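Local coordinates for protein ribosomal RNA small subunit methyltransferase E (Thermotoga maritima, PDB 1Z85) that probably methylates the N3 position of uridine 1498 in 16S ribosomal RNA, using S-adenosyl-L-methionine as methyl donor, at residues Pro83-Arg95 / Val111-Glu125. Numbering follows the deposited sequence.
Sequences PTEKLSVVVPIGR and VDEIFFHKFERSQHE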
ATOM      1  N   PRO B  83      20.069   1.527  15.726  1.00 55.90           N
ATOM      2  CA  PRO B  83      19.247   2.540  16.399  1.00 56.12           C
ATOM      3  C   PRO B  83      19.164   2.264  17.903  1.00 56.40           C
ATOM      4  O   PRO B  83      19.218   1.105  18.324  1.00 55.33           O
ATOM      5  CB  PRO B  83      17.881   2.355  15.743  1.00 55.13           C
ATOM      6  CG  PRO B  83      17.844   0.911  15.455  1.00 57.21           C
ATOM      7  CD  PRO B  83      19.243   0.502  15.071  1.00 53.88           C
ATOM      8  N   THR B  84      19.023   3.322  18.697  1.00 58.82           N
ATOM      9  CA  THR B  84      18.841   3.176  20.138  1.00 59.85           C
ATOM     10  C   THR B  84      17.449   2.679  20.474  1.00 59.00           C
ATOM     11  O   THR B  84      17.314   1.859  21.372  1.00 61.91           O
ATOM     12  CB  THR B  84      19.049   4.479  20.895  1.00 61.03           C
ATOM     13  OG1 THR B  84      19.743   5.406  20.061  1.00 68.85           O
ATOM     14  CG2 THR B  84      19.829   4.218  22.181  1.00 63.90           C
ATOM     15  N   GLU B  85      16.413   3.155  19.781  1.00 56.08           N
ATOM     16  CA  GLU B  85      15.093   2.554  19.989  1.00 55.32           C
ATOM     17  C   GLU B  85      14.540   1.810  18.761  1.00 50.73           C
ATOM     18  O   GLU B  85      14.479   2.316  17.645  1.00 48.48           O
ATOM     19  CB  GLU B  85      14.144   3.529  20.688  1.00 53.95           C
ATOM     20  CG  GLU B  85      12.878   3.967  20.020  1.00 62.89           C
ATOM     21  CD  GLU B  85      12.162   4.989  20.915  1.00 61.08           C
ATOM     22  OE1 GLU B  85      12.230   4.813  22.153  1.00 62.66           O
ATOM     23  OE2 GLU B  85      11.581   5.971  20.390  1.00 67.60           O
ATOM     24  N   LYS B  86      14.217   0.550  18.986  1.00 47.14           N
ATOM     25  CA  LYS B  86      13.923  -0.359  17.897  1.00 47.00           C
ATOM     26  C   LYS B  86      12.422  -0.383  17.644  1.00 42.22           C
ATOM     27  O   LYS B  86      11.610  -0.257  18.569  1.00 38.79           O
ATOM     28  CB  LYS B  86      14.408  -1.784  18.178  1.00 47.18           C
ATOM     29  CG  LYS B  86      15.824  -1.921  18.740  1.00 58.66           C
ATOM     30  CD  LYS B  86      16.811  -2.615  17.793  1.00 61.04           C
ATOM     31  CE  LYS B  86      18.207  -2.747  18.449  1.00 62.67           C
ATOM     32  NZ  LYS B  86      18.790  -1.433  18.898  1.00 66.09           N
ATOM     33  N   LEU B  87      12.088  -0.526  16.362  1.00 39.67           N
ATOM     34  CA  LEU B  87      10.746  -0.864  15.920  1.00 37.35           C
ATOM     35  C   LEU B  87      10.734  -2.345  15.522  1.00 37.25           C
ATOM     36  O   LEU B  87      11.460  -2.773  14.623  1.00 40.73           O
ATOM     37  CB  LEU B  87      10.362   0.036  14.756  1.00 37.67           C
ATOM     38  CG  LEU B  87       9.022  -0.306  14.083  1.00 40.74           C
ATOM     39  CD1 LEU B  87       7.867  -0.202  15.053  1.00 48.03           C
ATOM     40  CD2 LEU B  87       8.804   0.599  12.919  1.00 41.23           C
ATOM     41  N   SER B  88       9.910  -3.127  16.197  1.00 35.43           N
ATOM     42  CA  SER B  88       9.821  -4.573  15.952  1.00 36.93           C
ATOM     43  C   SER B  88       8.417  -4.890  15.403  1.00 40.03           C
ATOM     44  O   SER B  88       7.446  -4.247  15.789  1.00 39.51           O
ATOM     45  CB  SER B  88      10.098  -5.366  17.245  1.00 36.83           C
ATOM     46  OG  SER B  88      11.367  -5.016  17.774  1.00 35.16           O
ATOM     47  N   VAL B  89       8.335  -5.861  14.494  1.00 41.20           N
ATOM     48  CA  VAL B  89       7.064  -6.327  13.978  1.00 39.27           C
ATOM     49  C   VAL B  89       7.003  -7.847  14.096  1.00 38.45           C
ATOM     50  O   VAL B  89       7.939  -8.543  13.728  1.00 41.64           O
ATOM     51  CB  VAL B  89       6.883  -5.879  12.506  1.00 35.32           C
ATOM     52  CG1 VAL B  89       5.601  -6.358  11.942  1.00 43.41           C
ATOM     53  CG2 VAL B  89       6.896  -4.301  12.384  1.00 35.13           C
ATOM     54  N   VAL B  90       5.878  -8.357  14.579  1.00 39.16           N
ATOM     55  CA  VAL B  90       5.588  -9.797  14.535  1.00 37.53           C
ATOM     56  C   VAL B  90       4.785 -10.061  13.281  1.00 35.78           C
ATOM     57  O   VAL B  90       3.670  -9.521  13.135  1.00 39.63           O
ATOM     58  CB  VAL B  90       4.779 -10.252  15.720  1.00 36.72           C
ATOM     59  CG1 VAL B  90       4.429 -11.708  15.589  1.00 36.66           C
ATOM     60  CG2 VAL B  90       5.568  -9.984  16.992  1.00 41.66           C
ATOM     61  N   VAL B  91       5.423 -10.785  12.348  1.00 36.53           N
ATOM     62  CA  VAL B  91       4.854 -11.214  11.063  1.00 35.59           C
ATOM     63  C   VAL B  91       4.307 -12.644  11.196  1.00 38.78           C
ATOM     64  O   VAL B  91       5.005 -13.563  11.661  1.00 39.20           O
ATOM     65  CB  VAL B  91       5.912 -11.130   9.962  1.00 40.62           C
ATOM     66  CG1 VAL B  91       5.421 -11.735   8.597  1.00 40.38           C
ATOM     67  CG2 VAL B  91       6.367  -9.653   9.784  1.00 39.42           C
ATOM     68  N   PRO B  92       3.019 -12.831  10.864  1.00 39.16           N
ATOM     69  CA  PRO B  92       2.457 -14.163  10.900  1.00 36.46           C
ATOM     70  C   PRO B  92       3.054 -15.042   9.800  1.00 38.18           C
ATOM     71  O   PRO B  92       3.237 -14.574   8.663  1.00 37.53           O
ATOM     72  CB  PRO B  92       0.960 -13.935  10.675  1.00 37.54           C
ATOM     73  CG  PRO B  92       0.871 -12.607   9.966  1.00 43.83           C
ATOM     74  CD  PRO B  92       2.044 -11.802  10.447  1.00 39.24           C
ATOM     75  N   ILE B  93       3.380 -16.282  10.171  1.00 35.25           N
ATOM     76  CA  ILE B  93       3.777 -17.330   9.254  1.00 37.02           C
ATOM     77  C   ILE B  93       2.503 -17.863   8.599  1.00 40.34           C
ATOM     78  O   ILE B  93       1.721 -18.557   9.226  1.00 34.47           O
ATOM     79  CB  ILE B  93       4.542 -18.450   9.952  1.00 38.76           C
ATOM     80  CG1 ILE B  93       5.885 -17.925  10.469  1.00 40.72           C
ATOM     81  CG2 ILE B  93       4.781 -19.584   9.014  1.00 39.88           C
ATOM     82  CD1 ILE B  93       6.583 -18.870  11.475  1.00 38.01           C
ATOM     83  N   GLY B  94       2.291 -17.451   7.341  1.00 37.66           N
ATOM     84  CA  GLY B  94       1.061 -17.751   6.596  1.00 38.25           C
ATOM     85  C   GLY B  94       1.358 -17.919   5.113  1.00 38.86           C
ATOM     86  O   GLY B  94       2.475 -18.268   4.743  1.00 39.66           O
ATOM     87  N   ARG B  95       0.355 -17.746   4.272  1.00 37.98           N
ATOM     88  CA  ARG B  95       0.526 -17.922   2.851  1.00 37.50           C
ATOM     89  C   ARG B  95       1.648 -17.065   2.368  1.00 39.20           C
ATOM     90  O   ARG B  95       1.766 -15.868   2.769  1.00 36.46           O
ATOM     91  CB  ARG B  95      -0.771 -17.584   2.107  1.00 38.78           C
ATOM     92  CG  ARG B  95      -1.804 -18.664   2.311  1.00 43.81           C
ATOM     93  CD  ARG B  95      -3.009 -18.492   1.420  1.00 47.55           C
ATOM     94  NE  ARG B  95      -3.692 -17.220   1.667  1.00 39.21           N
ATOM     95  CZ  ARG B  95      -3.744 -16.225   0.779  1.00 52.46           C
ATOM     96  NH1 ARG B  95      -3.176 -16.358  -0.403  1.00 55.25           N
ATOM     97  NH2 ARG B  95      -4.388 -15.101   1.057  1.00 48.85           N
ATOM     98  N   VAL B 111      11.437  -0.796   9.801  1.00 40.64           N
ATOM     99  CA  VAL B 111      11.433  -1.764  10.894  1.00 38.13           C
ATOM    100  C   VAL B 111      12.842  -2.330  11.118  1.00 40.50           C
ATOM    101  O   VAL B 111      13.561  -2.627  10.157  1.00 40.35           O
ATOM    102  CB  VAL B 111      10.402  -2.897  10.614  1.00 37.58           C
ATOM    103  CG1 VAL B 111      10.535  -4.047  11.559  1.00 41.93           C
ATOM    104  CG2 VAL B 111       8.979  -2.335  10.598  1.00 39.13           C
ATOM    105  N   ASP B 112      13.226  -2.435  12.395  1.00 37.66           N
ATOM    106  CA  ASP B 112      14.559  -2.937  12.823  1.00 40.42           C
ATOM    107  C   ASP B 112      14.638  -4.447  13.060  1.00 41.06           C
ATOM    108  O   ASP B 112      15.659  -5.048  12.786  1.00 40.41           O
ATOM    109  CB  ASP B 112      15.013  -2.205  14.105  1.00 38.22           C
ATOM    110  CG  ASP B 112      15.143  -0.715  13.891  1.00 41.72           C
ATOM    111  OD1 ASP B 112      15.916  -0.281  13.015  1.00 49.06           O
ATOM    112  OD2 ASP B 112      14.427   0.033  14.557  1.00 40.44           O
ATOM    113  N   GLU B 113      13.545  -5.049  13.551  1.00 40.90           N
ATOM    114  CA  GLU B 113      13.468  -6.501  13.801  1.00 43.88           C
ATOM    115  C   GLU B 113      12.146  -7.124  13.363  1.00 42.14           C
ATOM    116  O   GLU B 113      11.090  -6.622  13.708  1.00 39.21           O
ATOM    117  CB  GLU B 113      13.653  -6.824  15.287  1.00 41.76           C
ATOM    118  CG  GLU B 113      14.894  -6.219  15.871  1.00 59.40           C
ATOM    119  CD  GLU B 113      15.792  -7.221  16.640  1.00 76.95           C
ATOM    120  OE1 GLU B 113      15.602  -8.494  16.540  1.00 66.80           O
ATOM    121  OE2 GLU B 113      16.725  -6.685  17.311  1.00 82.29           O
ATOM    122  N   ILE B 114      12.234  -8.220  12.603  1.00 39.92           N
ATOM    123  CA  ILE B 114      11.074  -9.025  12.217  1.00 40.33           C
ATOM    124  C   ILE B 114      11.079 -10.339  13.052  1.00 43.79           C
ATOM    125  O   ILE B 114      12.116 -11.005  13.205  1.00 44.36           O
ATOM    126  CB  ILE B 114      11.147  -9.352  10.740  1.00 39.88           C
ATOM    127  CG1 ILE B 114      11.376  -8.058   9.949  1.00 43.43           C
ATOM    128  CG2 ILE B 114       9.893 -10.109  10.287  1.00 36.77           C
ATOM    129  CD1 ILE B 114      11.513  -8.263   8.469  1.00 48.89           C
ATOM    130  N   PHE B 115       9.910 -10.677  13.592  1.00 42.90           N
ATOM    131  CA  PHE B 115       9.694 -11.896  14.376  1.00 42.84           C
ATOM    132  C   PHE B 115       8.602 -12.697  13.695  1.00 40.65           C
ATOM    133  O   PHE B 115       7.477 -12.217  13.496  1.00 39.20           O
ATOM    134  CB  PHE B 115       9.303 -11.596  15.821  1.00 37.68           C
ATOM    135  CG  PHE B 115      10.391 -10.953  16.618  1.00 40.80           C
ATOM    136  CD1 PHE B 115      11.307 -11.717  17.305  1.00 39.96           C
ATOM    137  CD2 PHE B 115      10.513  -9.556  16.671  1.00 37.27           C
ATOM    138  CE1 PHE B 115      12.316 -11.114  18.045  1.00 46.12           C
ATOM    139  CE2 PHE B 115      11.532  -8.946  17.362  1.00 44.26           C
ATOM    140  CZ  PHE B 115      12.434  -9.708  18.077  1.00 39.74           C
ATOM    141  N   PHE B 116       8.932 -13.932  13.346  1.00 40.95           N
ATOM    142  CA  PHE B 116       7.983 -14.826  12.685  1.00 39.61           C
ATOM    143  C   PHE B 116       7.269 -15.725  13.669  1.00 39.42           C
ATOM    144  O   PHE B 116       7.883 -16.590  14.294  1.00 38.30           O
ATOM    145  CB  PHE B 116       8.724 -15.643  11.617  1.00 41.22           C
ATOM    146  CG  PHE B 116       9.191 -14.814  10.485  1.00 35.78           C
ATOM    147  CD1 PHE B 116       8.274 -14.178   9.686  1.00 33.04           C
ATOM    148  CD2 PHE B 116      10.525 -14.647  10.228  1.00 37.34           C
ATOM    149  CE1 PHE B 116       8.699 -13.417   8.646  1.00 47.08           C
ATOM    150  CE2 PHE B 116      10.951 -13.868   9.166  1.00 39.65           C
ATOM    151  CZ  PHE B 116      10.068 -13.276   8.396  1.00 45.83           C
ATOM    152  N   HIS B 117       5.952 -15.564  13.752  1.00 38.42           N
ATOM    153  CA  HIS B 117       5.131 -16.384  14.618  1.00 37.79           C
ATOM    154  C   HIS B 117       4.030 -17.166  13.853  1.00 37.29           C
ATOM    155  O   HIS B 117       3.357 -16.667  12.980  1.00 41.57           O
ATOM    156  CB  HIS B 117       4.534 -15.487  15.741  1.00 40.85           C
ATOM    157  CG  HIS B 117       3.829 -16.250  16.827  1.00 27.48           C
ATOM    158  ND1 HIS B 117       2.453 -16.247  16.960  1.00 35.97           N
ATOM    159  CD2 HIS B 117       4.300 -17.043  17.819  1.00 38.87           C
ATOM    160  CE1 HIS B 117       2.108 -17.028  17.974  1.00 33.09           C
ATOM    161  NE2 HIS B 117       3.211 -17.485  18.545  1.00 36.48           N
ATOM    162  N   LYS B 118       3.889 -18.422  14.185  1.00 40.98           N
ATOM    163  CA  LYS B 118       2.825 -19.235  13.663  1.00 43.66           C
ATOM    164  C   LYS B 118       1.622 -19.179  14.650  1.00 39.82           C
ATOM    165  O   LYS B 118       1.609 -19.805  15.737  1.00 37.70           O
ATOM    166  CB  LYS B 118       3.355 -20.659  13.477  1.00 46.59           C
ATOM    167  CG  LYS B 118       2.492 -21.658  12.647  1.00 53.01           C
ATOM    168  CD  LYS B 118       2.847 -23.103  13.182  1.00 49.00           C
ATOM    169  CE  LYS B 118       2.391 -24.272  12.296  1.00 62.25           C
ATOM    170  NZ  LYS B 118       3.342 -25.474  12.342  1.00 61.38           N
ATOM    171  N   PHE B 119       0.596 -18.431  14.259  1.00 38.72           N
ATOM    172  CA  PHE B 119      -0.604 -18.279  15.111  1.00 39.05           C
ATOM    173  C   PHE B 119      -1.362 -19.582  15.084  1.00 40.56           C
ATOM    174  O   PHE B 119      -1.112 -20.423  14.200  1.00 38.35           O
ATOM    175  CB  PHE B 119      -1.455 -17.099  14.648  1.00 40.59           C
ATOM    176  CG  PHE B 119      -0.806 -15.750  14.915  1.00 42.22           C
ATOM    177  CD1 PHE B 119       0.160 -15.229  14.044  1.00 39.12           C
ATOM    178  CD2 PHE B 119      -1.140 -15.016  16.027  1.00 44.30           C
ATOM    179  CE1 PHE B 119       0.773 -14.022  14.284  1.00 37.69           C
ATOM    180  CE2 PHE B 119      -0.535 -13.790  16.267  1.00 39.97           C
ATOM    181  CZ  PHE B 119       0.426 -13.292  15.391  1.00 42.61           C
ATOM    182  N   GLU B 120      -2.284 -19.764  16.038  1.00 43.07           N
ATOM    183  CA  GLU B 120      -2.935 -21.064  16.233  1.00 44.28           C
ATOM    184  C   GLU B 120      -3.718 -21.521  14.999  1.00 42.36           C
ATOM    185  O   GLU B 120      -3.763 -22.707  14.689  1.00 42.74           O
ATOM    186  CB  GLU B 120      -3.822 -21.073  17.507  1.00 45.27           C
ATOM    187  CG  GLU B 120      -3.003 -21.206  18.815  1.00 50.55           C
ATOM    188  CD  GLU B 120      -3.778 -20.974  20.150  1.00 53.30           C
ATOM    189  OE1 GLU B 120      -5.021 -20.721  20.175  1.00 55.43           O
ATOM    190  OE2 GLU B 120      -3.094 -21.040  21.206  1.00 64.10           O
ATOM    191  N   ARG B 121      -4.314 -20.586  14.271  1.00 41.53           N
ATOM    192  CA  ARG B 121      -5.083 -20.952  13.081  1.00 42.32           C
ATOM    193  C   ARG B 121      -4.304 -21.189  11.783  1.00 41.35           C
ATOM    194  O   ARG B 121      -4.935 -21.509  10.773  1.00 43.16           O
ATOM    195  CB  ARG B 121      -6.180 -19.921  12.855  1.00 40.23           C
ATOM    196  CG  ARG B 121      -7.270 -20.067  13.907  1.00 41.23           C
ATOM    197  CD  ARG B 121      -8.324 -19.059  13.727  1.00 41.57           C
ATOM    198  NE  ARG B 121      -9.283 -19.075  14.829  1.00 40.93           N
ATOM    199  CZ  ARG B 121     -10.288 -18.214  14.921  1.00 39.50           C
ATOM    200  NH1 ARG B 121     -10.449 -17.287  13.994  1.00 43.38           N
ATOM    201  NH2 ARG B 121     -11.126 -18.265  15.939  1.00 39.93           N
ATOM    202  N   SER B 122      -2.976 -21.057  11.807  1.00 38.94           N
ATOM    203  CA  SER B 122      -2.133 -21.284  10.610  1.00 40.87           C
ATOM    204  C   SER B 122      -1.438 -22.615  10.713  1.00 41.85           C
ATOM    205  O   SER B 122      -1.005 -22.972  11.783  1.00 37.40           O
ATOM    206  CB  SER B 122      -1.050 -20.245  10.494  1.00 39.94           C
ATOM    207  OG  SER B 122      -0.181 -20.484   9.398  1.00 42.89           O
ATOM    208  N   GLN B 123      -1.323 -23.333   9.594  1.00 40.73           N
ATOM    209  CA  GLN B 123      -0.475 -24.520   9.553  1.00 39.19           C
ATOM    210  C   GLN B 123       0.731 -24.330   8.684  1.00 37.54           C
ATOM    211  O   GLN B 123       1.334 -25.275   8.294  1.00 34.43           O
ATOM    212  CB  GLN B 123      -1.254 -25.734   9.050  1.00 41.77           C
ATOM    213  CG  GLN B 123      -2.588 -25.936   9.682  1.00 37.21           C
ATOM    214  CD  GLN B 123      -3.265 -27.177   9.137  1.00 50.62           C
ATOM    215  OE1 GLN B 123      -4.485 -27.259   9.082  1.00 60.91           O
ATOM    216  NE2 GLN B 123      -2.473 -28.120   8.682  1.00 54.74           N
ATOM    217  N   HIS B 124       1.075 -23.089   8.371  1.00 39.38           N
ATOM    218  CA  HIS B 124       2.187 -22.799   7.525  1.00 37.36           C
ATOM    219  C   HIS B 124       3.501 -22.836   8.283  1.00 38.12           C
ATOM    220  O   HIS B 124       3.541 -22.939   9.497  1.00 41.86           O
ATOM    221  CB  HIS B 124       2.037 -21.444   6.815  1.00 35.92           C
ATOM    222  CG  HIS B 124       1.010 -21.432   5.743  1.00 30.52           C
ATOM    223  ND1 HIS B 124      -0.327 -21.164   5.985  1.00 36.29           N
ATOM    224  CD2 HIS B 124       1.092 -21.757   4.441  1.00 29.26           C
ATOM    225  CE1 HIS B 124      -0.993 -21.258   4.852  1.00 32.15           C
ATOM    226  NE2 HIS B 124      -0.161 -21.613   3.905  1.00 33.04           N
ATOM    227  N   GLU B 125       4.570 -22.840   7.498  1.00 40.28           N
ATOM    228  CA  GLU B 125       5.939 -22.785   7.968  1.00 40.58           C
ATOM    229  C   GLU B 125       6.618 -21.765   7.106  1.00 36.87           C
ATOM    230  O   GLU B 125       6.150 -21.483   6.005  1.00 37.02           O
ATOM    231  CB  GLU B 125       6.654 -24.136   7.800  1.00 43.50           C
ATOM    232  CG  GLU B 125       6.056 -25.373   8.554  1.00 45.26           C
ATOM    233  CD  GLU B 125       6.161 -25.313  10.136  1.00 53.01           C
ATOM    234  OE1 GLU B 125       7.108 -24.734  10.698  1.00 49.92           O
ATOM    235  OE2 GLU B 125       5.264 -25.871  10.834  1.00 41.31           O
TER
HETATM  236  O   HOH W   1       0.331 -17.583  11.283  1.00 28.32           O
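Val-89 and Phe-115 sit at the middle of a parallel strand pair, 87-92 beside 113-117, whose connection through helix 96-108 makes a classic beta-alpha-beta crossover in the methyltransferase domain of this alpha/beta knot protein. Val-89 receives Phe-115 N on its O at 2.9 Å and gives its own N to Glu-113 O, and the pattern repeats at Val-91. Packing is tight on the face of Val-89, Val-91, Ile-114 and Phe-116, which helix 96-108 covers. There Val-89 CG2 presses on Val-111 CG2 at 3.4 Å, tight for two methyls. Val-91 has its CG1 anti to the backbone N (chi1 173°), which lays that methyl at the edge of the Phe-116 ring, 3.7 Å from CE1, while Ile-114 CG2 lies over one face of the same ring. On the reverse face Pro-92 CB approaches Phe-119 CE1 obliquely. Just past the strand, buried Ile-93 packs CG1 on Phe-116 CB (3.8 Å) and CG2 against the backbone of Glu-125.

Looser are the partly exposed margin of Lys-86 and Glu-113 and the exposed His-124, which turns one ring face to the Gly-94 to Arg-95 peptide, with Arg-95 N 3.7 Å above the ring plane, over its centre. Asp-112 OD2 takes Leu-87 N on its anti lone pair (3.0 Å, nearly straight at 169°) and also pairs with Lys-233. Replacing Asp-112 by an alanine is likely to leave Leu-87 N without this acceptor and Lys-233 without its carboxylate mate. Ser-122 OG donates to Ile-93 O at 2.7 Å and accepts from His-124 N, forming an ST turn. The example illustrates a division of labour: the backbone ladder sets the parallel register, apolar packing runs through to Ile-93, and Asp-112 and Ser-122 meet backbone groups where the ladder stops.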